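Local structure of protein Niban 2 (Homo sapiens, 7CTP) at residues 315-327 against 532-544. The protein may suppress apoptosis and may promote melanoma cell invasion in vitro, and is represented here by a piece holding its PH domain and a large helical part. Numbering follows the deposited sequence.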
# COMPACT_ATOMS: atom_id res chain seq x y z
N LYS A 315 -23.31 9.51 19.82
CA LYS A 315 -22.64 8.31 19.33
C LYS A 315 -22.72 7.18 20.36
O LYS A 315 -23.03 6.03 20.02
CB LYS A 315 -21.18 8.64 18.98
CG LYS A 315 -20.51 7.67 18.00
CD LYS A 315 -19.15 8.18 17.49
CE LYS A 315 -19.27 9.31 16.44
NZ LYS A 315 -18.89 8.89 15.03
N GLU A 316 -22.50 7.51 21.64
CA GLU A 316 -22.53 6.49 22.69
C GLU A 316 -23.94 5.95 22.91
O GLU A 316 -24.12 4.76 23.21
CB GLU A 316 -21.95 7.07 23.98
CG GLU A 316 -21.96 6.14 25.21
CD GLU A 316 -21.54 4.70 24.92
OE1 GLU A 316 -22.25 3.78 25.37
OE2 GLU A 316 -20.50 4.49 24.25
N HIS A 317 -24.96 6.80 22.76
CA HIS A 317 -26.34 6.32 22.89
C HIS A 317 -26.68 5.34 21.77
O HIS A 317 -27.27 4.29 22.01
CB HIS A 317 -27.31 7.49 22.90
CG HIS A 317 -28.75 7.09 23.07
ND1 HIS A 317 -29.68 7.21 22.06
CD2 HIS A 317 -29.41 6.57 24.13
CE1 HIS A 317 -30.85 6.78 22.49
NE2 HIS A 317 -30.72 6.39 23.74
N LEU A 318 -26.31 5.68 20.53
CA LEU A 318 -26.50 4.75 19.42
C LEU A 318 -25.76 3.45 19.67
O LEU A 318 -26.31 2.36 19.48
CB LEU A 318 -26.02 5.40 18.12
CG LEU A 318 -25.98 4.55 16.84
CD1 LEU A 318 -27.38 4.10 16.44
CD2 LEU A 318 -25.31 5.36 15.73
N ALA A 319 -24.50 3.54 20.11
CA ALA A 319 -23.71 2.34 20.35
C ALA A 319 -24.37 1.45 21.39
O ALA A 319 -24.37 0.22 21.26
CB ALA A 319 -22.29 2.72 20.79
N SER A 320 -24.96 2.06 22.43
CA SER A 320 -25.59 1.28 23.49
C SER A 320 -26.75 0.45 22.95
O SER A 320 -26.94 -0.70 23.36
CB SER A 320 -26.06 2.19 24.61
OG SER A 320 -27.21 2.92 24.20
N LYS A 321 -27.52 1.02 22.02
CA LYS A 321 -28.65 0.30 21.44
C LYS A 321 -28.18 -0.79 20.50
O LYS A 321 -28.80 -1.86 20.41
CB LYS A 321 -29.56 1.28 20.71
CG LYS A 321 -30.15 2.36 21.59
CD LYS A 321 -31.09 1.79 22.64
CE LYS A 321 -31.83 2.92 23.36
NZ LYS A 321 -31.87 2.70 24.83
N ILE A 322 -27.10 -0.54 19.76
CA ILE A 322 -26.54 -1.56 18.89
C ILE A 322 -25.94 -2.70 19.71
O ILE A 322 -26.14 -3.89 19.39
CB ILE A 322 -25.49 -0.93 17.95
CG1 ILE A 322 -26.18 0.05 16.99
CG2 ILE A 322 -24.72 -2.00 17.19
CD1 ILE A 322 -25.19 0.87 16.17
N ARG A 323 -25.21 -2.36 20.78
CA ARG A 323 -24.65 -3.36 21.69
C ARG A 323 -25.73 -4.29 22.21
O ARG A 323 -25.60 -5.52 22.16
CB ARG A 323 -23.94 -2.67 22.85
CG ARG A 323 -22.49 -2.36 22.64
CD ARG A 323 -21.85 -1.86 23.92
NE ARG A 323 -21.07 -0.64 23.69
CZ ARG A 323 -21.43 0.58 24.07
NH1 ARG A 323 -22.58 0.76 24.72
NH2 ARG A 323 -20.65 1.61 23.82
N ALA A 324 -26.81 -3.72 22.74
CA ALA A 324 -27.93 -4.52 23.24
C ALA A 324 -28.39 -5.54 22.21
O ALA A 324 -28.77 -6.66 22.57
CB ALA A 324 -29.09 -3.61 23.65
N PHE A 325 -28.32 -5.18 20.93
CA PHE A 325 -28.84 -6.01 19.86
C PHE A 325 -27.85 -7.10 19.45
O PHE A 325 -28.23 -8.26 19.26
CB PHE A 325 -29.19 -5.11 18.67
CG PHE A 325 -29.42 -5.83 17.37
CD1 PHE A 325 -30.51 -6.67 17.21
CD2 PHE A 325 -28.57 -5.63 16.30
CE1 PHE A 325 -30.72 -7.32 16.01
CE2 PHE A 325 -28.78 -6.27 15.09
CZ PHE A 325 -29.86 -7.12 14.95
N ILE A 326 -26.56 -6.76 19.33
CA ILE A 326 -25.62 -7.65 18.66
C ILE A 326 -24.53 -8.21 19.58
O ILE A 326 -23.89 -9.20 19.21
CB ILE A 326 -24.97 -6.95 17.45
CG1 ILE A 326 -24.43 -7.99 16.47
CG2 ILE A 326 -23.83 -6.06 17.91
CD1 ILE A 326 -25.48 -9.01 16.07
N LEU A 327 -24.30 -7.60 20.75
CA LEU A 327 -23.17 -8.02 21.58
C LEU A 327 -23.20 -9.50 21.97
O LEU A 327 -22.14 -10.14 21.91
CB LEU A 327 -23.07 -7.14 22.83
CG LEU A 327 -21.75 -7.22 23.59
CD1 LEU A 327 -20.59 -6.94 22.66
CD2 LEU A 327 -21.74 -6.24 24.75
N VAL A 532 -24.70 4.78 11.30
CA VAL A 532 -25.09 3.51 11.92
C VAL A 532 -24.04 2.45 11.65
O VAL A 532 -23.59 1.74 12.55
CB VAL A 532 -26.47 3.06 11.41
CG1 VAL A 532 -26.74 1.62 11.85
CG2 VAL A 532 -27.57 3.98 11.93
N GLU A 533 -23.62 2.35 10.39
CA GLU A 533 -22.70 1.28 10.02
C GLU A 533 -21.36 1.41 10.74
O GLU A 533 -20.83 0.43 11.26
CB GLU A 533 -22.49 1.28 8.52
CG GLU A 533 -21.71 0.09 8.05
CD GLU A 533 -22.52 -1.19 7.98
OE1 GLU A 533 -23.75 -1.11 7.80
OE2 GLU A 533 -21.90 -2.28 8.10
N ASN A 534 -20.79 2.63 10.78
CA ASN A 534 -19.50 2.83 11.43
C ASN A 534 -19.59 2.58 12.93
O ASN A 534 -18.66 2.04 13.54
CB ASN A 534 -18.99 4.25 11.18
CG ASN A 534 -18.52 4.46 9.77
OD1 ASN A 534 -19.25 4.20 8.82
ND2 ASN A 534 -17.28 4.92 9.62
N THR A 535 -20.68 3.02 13.55
CA THR A 535 -20.87 2.79 14.97
C THR A 535 -20.99 1.30 15.26
O THR A 535 -20.36 0.77 16.19
CB THR A 535 -22.10 3.55 15.46
OG1 THR A 535 -21.94 4.95 15.16
CG2 THR A 535 -22.28 3.37 16.96
N TYR A 536 -21.78 0.60 14.45
CA TYR A 536 -21.89 -0.85 14.55
C TYR A 536 -20.52 -1.52 14.41
O TYR A 536 -20.17 -2.41 15.20
CB TYR A 536 -22.87 -1.36 13.49
CG TYR A 536 -22.76 -2.84 13.18
CD1 TYR A 536 -23.13 -3.80 14.12
CD2 TYR A 536 -22.33 -3.28 11.93
CE1 TYR A 536 -23.06 -5.15 13.83
CE2 TYR A 536 -22.26 -4.63 11.63
CZ TYR A 536 -22.62 -5.56 12.58
OH TYR A 536 -22.55 -6.91 12.28
N GLU A 537 -19.74 -1.10 13.42
CA GLU A 537 -18.42 -1.71 13.23
C GLU A 537 -17.50 -1.43 14.41
O GLU A 537 -16.67 -2.27 14.77
CB GLU A 537 -17.80 -1.24 11.92
CG GLU A 537 -18.56 -1.74 10.70
CD GLU A 537 -17.84 -1.49 9.39
OE1 GLU A 537 -16.69 -0.99 9.42
OE2 GLU A 537 -18.43 -1.81 8.34
N GLU A 538 -17.64 -0.26 15.04
CA GLU A 538 -16.86 0.03 16.25
C GLU A 538 -17.29 -0.87 17.40
O GLU A 538 -16.46 -1.29 18.22
CB GLU A 538 -17.00 1.50 16.65
CG GLU A 538 -16.31 2.48 15.70
CD GLU A 538 -16.49 3.94 16.13
OE1 GLU A 538 -16.52 4.83 15.24
OE2 GLU A 538 -16.62 4.19 17.34
N VAL A 539 -18.59 -1.17 17.50
CA VAL A 539 -19.07 -2.10 18.53
C VAL A 539 -18.45 -3.47 18.32
O VAL A 539 -17.96 -4.11 19.26
CB VAL A 539 -20.61 -2.17 18.52
CG1 VAL A 539 -21.10 -3.40 19.31
CG2 VAL A 539 -21.20 -0.89 19.11
N VAL A 540 -18.42 -3.94 17.07
CA VAL A 540 -17.81 -5.23 16.77
C VAL A 540 -16.32 -5.21 17.07
O VAL A 540 -15.76 -6.17 17.62
CB VAL A 540 -18.08 -5.62 15.30
CG1 VAL A 540 -17.33 -6.89 14.95
CG2 VAL A 540 -19.58 -5.79 15.08
N LEU A 541 -15.64 -4.12 16.69
CA LEU A 541 -14.21 -3.99 16.95
C LEU A 541 -13.91 -4.17 18.43
O LEU A 541 -12.90 -4.78 18.80
CB LEU A 541 -13.69 -2.64 16.46
CG LEU A 541 -12.20 -2.30 16.67
CD1 LEU A 541 -11.69 -1.48 15.50
CD2 LEU A 541 -11.96 -1.54 17.98
N GLN A 542 -14.77 -3.63 19.30
CA GLN A 542 -14.49 -3.68 20.73
C GLN A 542 -14.58 -5.09 21.28
O GLN A 542 -13.97 -5.39 22.31
CB GLN A 542 -15.42 -2.74 21.49
CG GLN A 542 -15.03 -1.27 21.38
CD GLN A 542 -13.60 -1.01 21.83
OE1 GLN A 542 -13.15 -1.52 22.85
NE2 GLN A 542 -12.88 -0.19 21.06
N THR A 543 -15.30 -5.99 20.59
CA THR A 543 -15.41 -7.36 21.08
C THR A 543 -14.13 -8.17 20.87
O THR A 543 -13.90 -9.14 21.59
CB THR A 543 -16.58 -8.08 20.40
OG1 THR A 543 -16.26 -8.31 19.02
CG2 THR A 543 -17.84 -7.25 20.49
N VAL A 544 -13.29 -7.80 19.90
CA VAL A 544 -12.01 -8.47 19.74
C VAL A 544 -10.86 -7.73 20.41
O VAL A 544 -9.76 -8.29 20.52
CB VAL A 544 -11.64 -8.70 18.26
CG1 VAL A 544 -12.54 -9.72 17.65
CG2 VAL A 544 -11.67 -7.39 17.49
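Ile322 holds CG1 beside its own backbone N (chi1 -66°) and extends CD1 with chi2 near 171°, which carries that methyl toward helix 532-555, 3.8 Å from Tyr536 N. This is knobs-into-holes packing between two helices, 260-337 and 532-555, whose segments cross at -61° with axes 9.4 Å apart. Ile322 is the knob from helix 260-337, seated among Val532, Thr535, Tyr536 and Val539. It also meets the Tyr536 ring at the edge, in the ring plane, where Ile322 CG2 lies 3.9 Å from Tyr536 CD1, while Ile326 CG1 reaches the neighbouring Tyr536 CE1 along the same rim.

Two knobs return the packing. Thr535 fits between Lys315, Leu318, Ala319 and Ile322: its CG2 lies 3.8 Å from Ala319 CA, and its OG1, which hydrogen-bonds to Leu531 O, has Leu318 CD2 only 3.4 Å away. Val539 straddles Arg323 CG with both methyls; CG1 also reaches Ile326 CG2, and CG2 the O and CB of Ala319. Beyond CG, the Arg323 chain bends at chi3 and turns back along its own helix, where NH1 and NH2 take Glu316 end-on, one to each carboxylate oxygen. Helix 464-511 backs the contact, with Leu507 and Cys511 on Tyr536. Farther along, the Leu327 and Thr543 side chains run antiparallel alongside one another, Leu327 CD1 coming to 3.5 Å from Thr543 CG2, while Thr543 OG1 donates to Val540 O at 2.6 Å.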